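Local coordinates for protein probable glucarate dehydratase (Mycobacterium smegmatis str. MC2 155, PDB 3VDG) that probably dehydrates glucarate or a related acid sugar, as a metal-dependent member of the enolase superfamily with a capping domain and a modified TIM barrel, at residues 121-126 with 425-430. Sequence-based numbering, arbitrary orientation. Where two conformers were deposited one is given.
Sequences GLAGMI and RDDTGY
Gly121 and Arg425 meet through water 1, and their contact illustrates how a loop and the start of a helix, 299 residues apart in an enolase-superfamily chain with its modified TIM barrel, can be joined by bridging waters together with side-chain contacts over an arginine. The loop between helices 100-111 and 131-151 here lies against the start of the C-terminal helix 427-434. Gly121 O accepts from water 1 at 2.5 Å, while Arg425 NH1 donates to the same water, which sits at the edge of the guanidinium and in its plane. Water 2 makes a second bridge, giving a proton to Arg425 O and accepting from Ala123 N and, weakly, from Gly121 N. Asp78 adds a direct tie, its carboxylate accepting from the backbone N of both Gly121 and Arg425. Leu122 points away from 425-430, and its side chain touches Asn345, as does Arg425.

Ala123 makes the central side-chain contact: its CB packs over one guanidinium face, 3.5 Å from Arg425 NE. In one of two conformers, the bent Met125 crosses the arginine obliquely and brings CE near NH2, a tentative contact; both residues are poorly ordered. The arginine reaches them because its chain is extended, with CG opposite the backbone N (chi1 -180°), and Asp427 fixes the rotation of its planar end by a side-on, two-nitrogen grip. The bond from Arg425 NE to Asp427 OD1 is nearly straight, 173°, while Asn47 ND2 gives Asp427 OD2 a further donor. A bound acetate beside Arg425 may mark a pocket. Water 3 links loop to helix start, accepting from Thr428 N and donating weakly to Ala123 O and to OD1 of the N-cap Asp426, which also accepts, from above the carboxylate plane, from Gly429 N at 2.9 Å.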
loop_
_atom_site.group_PDB
_atom_site.type_symbol
_atom_site.label_atom_id
_atom_site.label_comp_id
_atom_site.label_asym_id
_atom_site.label_seq_id
_atom_site.Cartn_x
_atom_site.Cartn_y
_atom_site.Cartn_z
ATOM N N GLY A 121 3.103 -7.041 25.379
ATOM C CA GLY A 121 2.388 -8.077 24.628
ATOM C C GLY A 121 3.312 -9.104 23.988
ATOM O O GLY A 121 2.875 -10.200 23.606
ATOM N N LEU A 122 4.598 -8.756 23.890
ATOM C CA LEU A 122 5.570 -9.540 23.105
ATOM C C LEU A 122 6.715 -10.154 23.939
ATOM O O LEU A 122 7.692 -10.681 23.378
ATOM C CB LEU A 122 6.113 -8.676 21.949
ATOM C CG LEU A 122 5.023 -8.256 20.943
ATOM C CD1 LEU A 122 5.356 -6.998 20.141
ATOM C CD2 LEU A 122 4.691 -9.433 20.031
ATOM N N ALA A 123 6.567 -10.097 25.267
ATOM C CA ALA A 123 7.538 -10.638 26.237
ATOM C C ALA A 123 8.968 -10.071 26.138
ATOM O O ALA A 123 9.942 -10.786 26.397
ATOM C CB ALA A 123 7.558 -12.165 26.193
ATOM N N GLY A 124 9.095 -8.793 25.779
ATOM C CA GLY A 124 10.408 -8.154 25.673
ATOM C C GLY A 124 11.261 -8.755 24.571
ATOM O O GLY A 124 12.383 -8.309 24.321
ATOM N N MET A 125 10.718 -9.777 23.915
ATOM C CA MET A 125 11.370 -10.446 22.794
ATOM C C MET A 125 11.501 -9.481 21.606
ATOM O O MET A 125 12.565 -9.347 21.002
ATOM C CB MET A 125 10.535 -11.676 22.411
ATOM C CG MET A 125 11.298 -12.838 21.798
ATOM S SD MET A 125 10.655 -14.450 22.314
ATOM C CE MET A 125 8.955 -14.055 22.712
ATOM N N ILE A 126 10.392 -8.818 21.278
ATOM C CA ILE A 126 10.320 -7.863 20.170
ATOM C C ILE A 126 9.958 -6.494 20.735
ATOM O O ILE A 126 8.812 -6.267 21.129
ATOM C CB ILE A 126 9.208 -8.246 19.171
ATOM C CG1 ILE A 126 9.574 -9.529 18.413
ATOM C CG2 ILE A 126 8.906 -7.072 18.245
ATOM C CD1 ILE A 126 8.388 -10.271 17.846
ATOM N N ARG A 425 2.190 -10.953 29.561
ATOM C CA ARG A 425 2.999 -12.050 29.063
ATOM C C ARG A 425 4.427 -11.895 29.609
ATOM O O ARG A 425 5.020 -10.830 29.502
ATOM C CB ARG A 425 3.036 -12.085 27.542
ATOM C CG ARG A 425 3.880 -13.248 27.064
ATOM C CD ARG A 425 4.023 -13.325 25.555
ATOM N NE ARG A 425 5.002 -14.363 25.214
ATOM C CZ ARG A 425 5.385 -14.654 23.980
ATOM N NH1 ARG A 425 4.863 -13.995 22.944
ATOM N NH2 ARG A 425 6.286 -15.606 23.791
ATOM N N ASP A 426 4.983 -12.953 30.187
ATOM C CA ASP A 426 6.297 -12.837 30.811
ATOM C C ASP A 426 7.018 -14.194 30.842
ATOM O O ASP A 426 7.092 -14.828 31.891
ATOM C CB ASP A 426 6.128 -12.302 32.243
ATOM C CG ASP A 426 7.441 -11.835 32.857
ATOM O OD1 ASP A 426 8.483 -11.901 32.178
ATOM O OD2 ASP A 426 7.435 -11.393 34.019
ATOM N N ASP A 427 7.541 -14.628 29.695
ATOM C CA ASP A 427 8.172 -15.938 29.561
ATOM C C ASP A 427 9.399 -16.035 30.491
ATOM O O ASP A 427 9.667 -17.078 31.092
ATOM C CB ASP A 427 8.676 -16.165 28.120
ATOM C CG ASP A 427 7.563 -16.084 27.058
ATOM O OD1 ASP A 427 6.387 -15.804 27.381
ATOM O OD2 ASP A 427 7.883 -16.285 25.869
ATOM N N THR A 428 10.138 -14.933 30.589
ATOM C CA THR A 428 11.344 -14.895 31.401
ATOM C C THR A 428 11.007 -14.898 32.891
ATOM O O THR A 428 11.548 -15.695 33.656
ATOM C CB THR A 428 12.203 -13.675 31.052
ATOM O OG1 THR A 428 12.488 -13.697 29.647
ATOM C CG2 THR A 428 13.518 -13.707 31.848
ATOM N N GLY A 429 10.110 -14.009 33.302
ATOM C CA GLY A 429 9.671 -13.974 34.691
ATOM C C GLY A 429 9.084 -15.306 35.136
ATOM O O GLY A 429 9.297 -15.738 36.265
ATOM N N TYR A 430 8.325 -15.962 34.261
ATOM C CA TYR A 430 7.759 -17.261 34.598
ATOM C C TYR A 430 8.847 -18.327 34.726
ATOM O O TYR A 430 8.829 -19.126 35.660
ATOM C CB TYR A 430 6.698 -17.699 33.583
ATOM C CG TYR A 430 6.129 -19.075 33.840
ATOM C CD1 TYR A 430 5.543 -19.396 35.069
ATOM C CD2 TYR A 430 6.151 -20.048 32.845
ATOM C CE1 TYR A 430 5.016 -20.662 35.300
ATOM C CE2 TYR A 430 5.636 -21.308 33.067
ATOM C CZ TYR A 430 5.070 -21.609 34.294
ATOM O OH TYR A 430 4.557 -22.872 34.490
HETATM O O HOH W 1 2.402 -12.298 22.320
HETATM O O HOH W 2 4.706 -8.849 27.552
HETATM O O HOH W 3 9.644 -12.258 29.376
HETATM O O HOH W 4 12.653 -11.478 28.216
#